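Local atomic coordinates of Cys-Gly metallodipeptidase DUG1 (Saccharomyces cerevisiae, PDB entry 4G1P), a protein that hydrolyses dipeptides, with high specificity for Cys-Gly, and serves as the catalytic metallopeptidase of the yeast glutathione-degrading complex. Residues V83-F88 against G188-V193; Q10-L15 against G464-A469. All coordinates share one frame; numbering follows the deposited sequence.

Contact 1: residues V83-F88 against G188-V193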
ATOM      1  N   VAL A  83       3.625  28.467  11.947  1.00 19.47           N
ATOM      2  CA  VAL A  83       2.259  28.970  12.046  1.00 22.86           C
ATOM      3  C   VAL A  83       2.359  30.437  11.734  1.00 25.22           C
ATOM      4  O   VAL A  83       3.299  31.092  12.183  1.00 28.59           O
ATOM      5  CB  VAL A  83       1.622  28.794  13.437  1.00 21.78           C
ATOM      6  CG1 VAL A  83       0.251  29.427  13.456  1.00 18.84           C
ATOM      7  CG2 VAL A  83       1.491  27.340  13.774  1.00 21.77           C
ATOM      8  N   ILE A  84       1.419  30.947  10.946  1.00 21.46           N
ATOM      9  CA  ILE A  84       1.529  32.301  10.430  1.00 22.67           C
ATOM     10  C   ILE A  84       0.600  33.236  11.168  1.00 22.42           C
ATOM     11  O   ILE A  84      -0.607  33.128  11.048  1.00 21.32           O
ATOM     12  CB  ILE A  84       1.176  32.368   8.944  1.00 23.06           C
ATOM     13  CG1 ILE A  84       2.070  31.426   8.129  1.00 21.30           C
ATOM     14  CG2 ILE A  84       1.312  33.793   8.455  1.00 22.12           C
ATOM     15  CD1 ILE A  84       1.694  31.345   6.661  1.00 20.38           C
ATOM     16  N   LEU A  85       1.168  34.143  11.945  1.00 21.97           N
ATOM     17  CA  LEU A  85       0.364  35.106  12.675  1.00 24.61           C
ATOM     18  C   LEU A  85       0.515  36.485  12.054  1.00 25.42           C
ATOM     19  O   LEU A  85       1.625  36.918  11.750  1.00 27.33           O
ATOM     20  CB  LEU A  85       0.779  35.164  14.150  1.00 24.85           C
ATOM     21  CG  LEU A  85       0.914  33.875  14.966  1.00 24.28           C
ATOM     22  CD1 LEU A  85       1.168  34.272  16.396  1.00 25.50           C
ATOM     23  CD2 LEU A  85      -0.313  32.979  14.871  1.00 21.75           C
ATOM     24  N   SER A  86      -0.600  37.175  11.871  1.00 21.17           N
ATOM     25  CA  SER A  86      -0.564  38.537  11.384  1.00 23.02           C
ATOM     26  C   SER A  86      -1.780  39.328  11.855  1.00 24.76           C
ATOM     27  O   SER A  86      -2.773  38.758  12.312  1.00 24.52           O
ATOM     28  CB  SER A  86      -0.480  38.550   9.863  1.00 25.11           C
ATOM     29  OG  SER A  86      -1.703  38.153   9.282  1.00 27.13           O
ATOM     30  N   ARG A  87      -1.690  40.648  11.767  1.00 25.40           N
ATOM     31  CA  ARG A  87      -2.806  41.504  12.124  1.00 23.32           C
ATOM     32  C   ARG A  87      -3.049  42.451  10.972  1.00 26.28           C
ATOM     33  O   ARG A  87      -2.120  42.812  10.237  1.00 27.79           O
ATOM     34  CB  ARG A  87      -2.529  42.290  13.411  1.00 22.81           C
ATOM     35  CG  ARG A  87      -1.375  41.735  14.256  1.00 30.66           C
ATOM     36  CD  ARG A  87      -1.101  42.522  15.556  1.00 28.46           C
ATOM     37  NE  ARG A  87      -1.995  42.080  16.614  1.00 30.57           N
ATOM     38  CZ  ARG A  87      -1.641  41.292  17.621  1.00 28.32           C
ATOM     39  NH1 ARG A  87      -0.394  40.872  17.754  1.00 23.26           N
ATOM     40  NH2 ARG A  87      -2.548  40.939  18.514  1.00 33.67           N
ATOM     41  N   PHE A  88      -4.307  42.830  10.792  1.00 25.79           N
ATOM     42  CA  PHE A  88      -4.644  43.914   9.881  1.00 25.05           C
ATOM     43  C   PHE A  88      -5.530  44.914  10.611  1.00 24.28           C
ATOM     44  O   PHE A  88      -6.664  44.612  10.979  1.00 21.97           O
ATOM     45  CB  PHE A  88      -5.316  43.413   8.602  1.00 20.81           C
ATOM     46  CG  PHE A  88      -5.619  44.506   7.628  1.00 23.45           C
ATOM     47  CD1 PHE A  88      -6.831  45.186   7.681  1.00 22.88           C
ATOM     48  CD2 PHE A  88      -4.684  44.882   6.676  1.00 23.44           C
ATOM     49  CE1 PHE A  88      -7.106  46.206   6.791  1.00 21.72           C
ATOM     50  CE2 PHE A  88      -4.954  45.904   5.785  1.00 23.83           C
ATOM     51  CZ  PHE A  88      -6.161  46.567   5.840  1.00 22.66           C
ATOM     52  N   GLY A 188      -0.911  36.745  25.078  1.00 41.66           N
ATOM     53  CA  GLY A 188       0.170  37.335  24.312  1.00 31.85           C
ATOM     54  C   GLY A 188      -0.354  37.842  22.990  1.00 33.39           C
ATOM     55  O   GLY A 188      -1.127  38.804  22.961  1.00 32.76           O
ATOM     56  N   TYR A 189       0.043  37.189  21.896  1.00 31.86           N
ATOM     57  CA  TYR A 189      -0.356  37.641  20.563  1.00 28.00           C
ATOM     58  C   TYR A 189      -1.872  37.679  20.406  1.00 27.23           C
ATOM     59  O   TYR A 189      -2.383  38.509  19.676  1.00 27.87           O
ATOM     60  CB  TYR A 189       0.271  36.775  19.466  1.00 28.00           C
ATOM     61  CG  TYR A 189       0.302  37.419  18.105  1.00 23.82           C
ATOM     62  CD1 TYR A 189      -0.836  37.477  17.317  1.00 26.40           C
ATOM     63  CD2 TYR A 189       1.475  37.955  17.599  1.00 24.39           C
ATOM     64  CE1 TYR A 189      -0.816  38.075  16.068  1.00 25.98           C
ATOM     65  CE2 TYR A 189       1.511  38.552  16.346  1.00 24.10           C
ATOM     66  CZ  TYR A 189       0.360  38.612  15.589  1.00 26.49           C
ATOM     67  OH  TYR A 189       0.379  39.206  14.353  1.00 26.01           O
ATOM     68  N   PHE A 190      -2.585  36.802  21.112  1.00 26.32           N
ATOM     69  CA  PHE A 190      -4.035  36.696  20.982  1.00 24.76           C
ATOM     70  C   PHE A 190      -4.822  37.379  22.107  1.00 34.92           C
ATOM     71  O   PHE A 190      -6.032  37.155  22.236  1.00 31.71           O
ATOM     72  CB  PHE A 190      -4.440  35.231  20.946  1.00 28.98           C
ATOM     73  CG  PHE A 190      -3.871  34.475  19.788  1.00 31.05           C
ATOM     74  CD1 PHE A 190      -3.756  35.073  18.542  1.00 27.57           C
ATOM     75  CD2 PHE A 190      -3.438  33.168  19.945  1.00 29.63           C
ATOM     76  CE1 PHE A 190      -3.238  34.375  17.470  1.00 25.56           C
ATOM     77  CE2 PHE A 190      -2.921  32.467  18.872  1.00 31.50           C
ATOM     78  CZ  PHE A 190      -2.820  33.072  17.630  1.00 23.88           C
ATOM     79  N   LYS A 191      -4.145  38.209  22.904  1.00 35.90           N
ATOM     80  CA  LYS A 191      -4.743  38.778  24.112  1.00 35.39           C
ATOM     81  C   LYS A 191      -6.056  39.527  23.876  1.00 35.74           C
ATOM     82  O   LYS A 191      -7.010  39.364  24.641  1.00 41.07           O
ATOM     83  CB  LYS A 191      -3.745  39.656  24.884  1.00 37.19           C
ATOM     84  CG  LYS A 191      -3.619  41.098  24.407  1.00 36.32           C
ATOM     85  CD  LYS A 191      -2.650  41.885  25.297  1.00 47.38           C
ATOM     86  CE  LYS A 191      -2.314  43.277  24.732  1.00 52.20           C
ATOM     87  NZ  LYS A 191      -3.381  44.310  24.960  1.00 45.87           N
ATOM     88  N   GLY A 192      -6.131  40.316  22.813  1.00 27.20           N
ATOM     89  CA  GLY A 192      -7.302  41.154  22.623  1.00 31.99           C
ATOM     90  C   GLY A 192      -8.449  40.562  21.819  1.00 33.16           C
ATOM     91  O   GLY A 192      -9.423  41.258  21.522  1.00 34.62           O
ATOM     92  N   VAL A 193      -8.342  39.281  21.477  1.00 30.54           N
ATOM     93  CA  VAL A 193      -9.286  38.658  20.560  1.00 29.80           C
ATOM     94  C   VAL A 193     -10.707  38.634  21.116  1.00 27.58           C
ATOM     95  O   VAL A 193     -10.919  38.271  22.270  1.00 31.65           O
ATOM     96  CB  VAL A 193      -8.841  37.231  20.179  1.00 27.21           C
ATOM     97  CG1 VAL A 193      -9.890  36.571  19.335  1.00 22.26           C
ATOM     98  CG2 VAL A 193      -7.517  37.270  19.435  1.00 23.38           C
TER
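Arg-87 NH2 gives a hydrogen bond to the main-chain O of Tyr-189 at 2.7 Å. The bond is bent, with an N-H...O angle of 137°. The acceptor is tilted out of the guanidinium plane; the same group also lies on the tyrosine ring. NH1 sits over the ring centre, and Arg-87 CZ is 3.9 Å from the centroid in a cation-pi stack. The two planes are 28° apart. The chain is bent at chi3 (84°), which sets NE, and chi4 then places CZ over the ring. Leu-85 covers the opposite face, its CD1 making a CH-pi contact 3.9 Å from the centroid. Tyr-189 is thus sandwiched between a cation and a methyl group. Strand 83-88 belongs to the six-stranded mixed sheet of the M20 catalytic domain, and residues 188-193 form the turns that lead into strand 195-198 of the same sheet. Arg-87 NH1 also has a salt bridge to Asp-60. The phenol OH is hydrogen-bonded to the backbone O of Asp-60. Both polar ends therefore meet at one residue just before strand 61-64. Leu-85 has a second apolar neighbour: its CD2 touches Phe-190 CZ at 3.7 Å, with the two side chains crossing at about a right angle.

Contact 2: residues Q10-L15 against G464-A469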
ATOM      1  N   GLN A  10     -18.774  44.832  -5.067  1.00 24.70           N
ATOM      2  CA  GLN A  10     -18.401  45.152  -6.430  1.00 23.15           C
ATOM      3  C   GLN A  10     -16.906  44.964  -6.665  1.00 23.96           C
ATOM      4  O   GLN A  10     -16.472  44.500  -7.732  1.00 19.47           O
ATOM      5  CB  GLN A  10     -18.793  46.581  -6.756  1.00 21.46           C
ATOM      6  CG  GLN A  10     -20.261  46.762  -7.023  1.00 25.35           C
ATOM      7  CD  GLN A  10     -20.613  48.222  -7.233  1.00 27.65           C
ATOM      8  OE1 GLN A  10     -19.719  49.069  -7.336  1.00 25.48           O
ATOM      9  NE2 GLN A  10     -21.914  48.524  -7.311  1.00 19.53           N
ATOM     10  N   LYS A  11     -16.112  45.340  -5.676  1.00 21.97           N
ATOM     11  CA  LYS A  11     -14.680  45.210  -5.831  1.00 22.24           C
ATOM     12  C   LYS A  11     -14.293  43.743  -5.805  1.00 22.33           C
ATOM     13  O   LYS A  11     -13.308  43.348  -6.411  1.00 21.97           O
ATOM     14  CB  LYS A  11     -13.940  46.000  -4.760  1.00 23.41           C
ATOM     15  CG  LYS A  11     -13.746  47.457  -5.139  1.00 29.34           C
ATOM     16  CD  LYS A  11     -13.151  47.585  -6.533  1.00 27.55           C
ATOM     17  CE  LYS A  11     -13.315  48.995  -7.098  1.00 30.41           C
ATOM     18  NZ  LYS A  11     -12.443  49.219  -8.292  1.00 35.04           N
ATOM     19  N   ILE A  12     -15.086  42.936  -5.109  1.00 21.84           N
ATOM     20  CA  ILE A  12     -14.815  41.512  -5.024  1.00 20.87           C
ATOM     21  C   ILE A  12     -14.976  40.876  -6.402  1.00 22.01           C
ATOM     22  O   ILE A  12     -14.200  40.005  -6.792  1.00 20.44           O
ATOM     23  CB  ILE A  12     -15.722  40.828  -3.997  1.00 19.78           C
ATOM     24  CG1 ILE A  12     -15.247  41.156  -2.582  1.00 19.42           C
ATOM     25  CG2 ILE A  12     -15.736  39.329  -4.214  1.00 18.08           C
ATOM     26  CD1 ILE A  12     -16.122  40.585  -1.481  1.00 17.95           C
ATOM     27  N   ASP A  13     -15.976  41.339  -7.143  1.00 20.32           N
ATOM     28  CA  ASP A  13     -16.162  40.917  -8.520  1.00 20.90           C
ATOM     29  C   ASP A  13     -15.021  41.403  -9.419  1.00 20.81           C
ATOM     30  O   ASP A  13     -14.477  40.633 -10.208  1.00 23.16           O
ATOM     31  CB  ASP A  13     -17.505  41.410  -9.051  1.00 21.29           C
ATOM     32  CG  ASP A  13     -18.679  40.648  -8.471  1.00 27.86           C
ATOM     33  OD1 ASP A  13     -18.475  39.515  -7.978  1.00 27.16           O
ATOM     34  OD2 ASP A  13     -19.813  41.175  -8.527  1.00 29.47           O
ATOM     35  N   SER A  14     -14.645  42.668  -9.279  1.00 16.89           N
ATOM     36  CA  SER A  14     -13.650  43.269 -10.160  1.00 19.62           C
ATOM     37  C   SER A  14     -12.277  42.662  -9.969  1.00 20.76           C
ATOM     38  O   SER A  14     -11.478  42.629 -10.897  1.00 22.56           O
ATOM     39  CB  SER A  14     -13.533  44.773  -9.899  1.00 22.61           C
ATOM     40  OG  SER A  14     -14.791  45.400 -10.016  1.00 31.10           O
ATOM     41  N   LEU A  15     -11.997  42.220  -8.751  1.00 17.56           N
ATOM     42  CA  LEU A  15     -10.671  41.765  -8.405  1.00 18.11           C
ATOM     43  C   LEU A  15     -10.494  40.255  -8.627  1.00 21.08           C
ATOM     44  O   LEU A  15      -9.441  39.705  -8.323  1.00 20.08           O
ATOM     45  CB  LEU A  15     -10.353  42.138  -6.964  1.00 17.98           C
ATOM     46  CG  LEU A  15     -10.169  43.614  -6.621  1.00 19.96           C
ATOM     47  CD1 LEU A  15      -9.737  43.754  -5.168  1.00 18.69           C
ATOM     48  CD2 LEU A  15      -9.159  44.261  -7.548  1.00 22.37           C
ATOM     49  N   GLY A 464     -18.761  33.176  -0.991  1.00 18.81           N
ATOM     50  CA  GLY A 464     -18.168  33.017   0.322  1.00 14.83           C
ATOM     51  C   GLY A 464     -17.367  34.236   0.735  1.00 17.44           C
ATOM     52  O   GLY A 464     -17.284  34.571   1.921  1.00 15.70           O
ATOM     53  N   MET A 465     -16.762  34.902  -0.242  1.00 17.03           N
ATOM     54  CA  MET A 465     -15.963  36.081   0.058  1.00 17.43           C
ATOM     55  C   MET A 465     -16.864  37.227   0.476  1.00 18.42           C
ATOM     56  O   MET A 465     -16.619  37.898   1.488  1.00 18.97           O
ATOM     57  CB  MET A 465     -15.121  36.488  -1.146  1.00 17.10           C
ATOM     58  CG  MET A 465     -13.770  35.790  -1.200  1.00 18.17           C
ATOM     59  SD  MET A 465     -12.748  36.328  -2.590  1.00 17.17           S
ATOM     60  CE  MET A 465     -13.605  35.545  -3.960  1.00 15.70           C
ATOM     61  N   LYS A 466     -17.912  37.438  -0.315  1.00 19.09           N
ATOM     62  CA  LYS A 466     -18.902  38.450  -0.024  1.00 16.52           C
ATOM     63  C   LYS A 466     -19.559  38.126   1.304  1.00 18.27           C
ATOM     64  O   LYS A 466     -19.857  39.031   2.077  1.00 18.55           O
ATOM     65  CB  LYS A 466     -19.932  38.520  -1.149  1.00 17.55           C
ATOM     66  CG  LYS A 466     -19.334  38.974  -2.478  1.00 17.62           C
ATOM     67  CD  LYS A 466     -20.336  38.905  -3.615  1.00 19.11           C
ATOM     68  CE  LYS A 466     -19.808  39.591  -4.875  1.00 21.47           C
ATOM     69  NZ  LYS A 466     -20.800  39.606  -5.983  1.00 20.44           N
ATOM     70  N   THR A 467     -19.759  36.840   1.590  1.00 15.25           N
ATOM     71  CA  THR A 467     -20.357  36.468   2.867  1.00 18.10           C
ATOM     72  C   THR A 467     -19.398  36.757   4.024  1.00 19.68           C
ATOM     73  O   THR A 467     -19.804  37.226   5.095  1.00 18.46           O
ATOM     74  CB  THR A 467     -20.834  34.995   2.897  1.00 19.88           C
ATOM     75  OG1 THR A 467     -21.886  34.816   1.947  1.00 18.89           O
ATOM     76  CG2 THR A 467     -21.373  34.624   4.276  1.00 16.50           C
ATOM     77  N   MET A 468     -18.119  36.503   3.802  1.00 16.24           N
ATOM     78  CA  MET A 468     -17.124  36.846   4.800  1.00 17.10           C
ATOM     79  C   MET A 468     -17.091  38.362   5.024  1.00 18.06           C
ATOM     80  O   MET A 468     -16.945  38.836   6.153  1.00 20.57           O
ATOM     81  CB  MET A 468     -15.738  36.356   4.369  1.00 18.05           C
ATOM     82  CG  MET A 468     -15.529  34.853   4.361  1.00 13.89           C
ATOM     83  SD  MET A 468     -13.899  34.535   3.641  1.00 20.81           S
ATOM     84  CE  MET A 468     -13.550  32.838   4.119  1.00 15.54           C
ATOM     85  N   ALA A 469     -17.212  39.129   3.950  1.00 14.53           N
ATOM     86  CA  ALA A 469     -17.192  40.580   4.077  1.00 16.87           C
ATOM     87  C   ALA A 469     -18.383  41.103   4.890  1.00 19.10           C
ATOM     88  O   ALA A 469     -18.230  41.941   5.777  1.00 19.60           O
ATOM     89  CB  ALA A 469     -17.168  41.222   2.705  1.00 19.18           C
TER
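Ile-12 points from its helix toward helix 458-477, its CD1 lying 3.7 Å from Lys-466 CG. This is a near-antiparallel helix pair, with the N-to-C directions of the short segments at 148° and the axes 10.2 Å apart. It places the N-terminal helix 5-14 against the C-terminal helix 458-477, in the alpha/beta scaffold of the M20 peptidase. The buried part centres on Ile-12. Its CG2 meets Met-465 CB at 4.2 Å, and its CD1 reaches Ala-469 CB at 4.4 Å. Ala-151 of helix 135-154 also packs on Ile-12, and Val-8 packs on Ala-469. The outer side is polar and more open. There Lys-466 runs out extended past Ile-12, its aliphatic part on the isoleucine methyls and its ammonium at exposed Asp-13. The two side chains of this salt bridge cross at about a right angle. An alanine in place of Lys-466 would probably leave the Asp-13 carboxylate without this cation and open a gap beside Ile-12 CD1. Lys-466 NZ bonds to Asp-13 OD1 at 3.1 Å on the syn side, 29° out of the carboxylate plane, and makes a second, weak bond to OD2, also at 3.1 Å.

From the N terminus the chain first enters helix 5-14, which holds the first half of contact 2. It passes helices 16-28 and 39-55 and strand 61-64 before reaching strand 83-88, where contact 1 begins. About 100 residues later, after helix 178-185, residues 188-193 come back to that strand and close the inner loop. The outer loop closes only at helix 458-477, close to the C terminus. Contact 1 is therefore nested inside contact 2. The two do not touch: their nearest atoms are about 12 Å apart. Contact 1 ties a turn to the six-stranded sheet, while contact 2 joins the terminal helices.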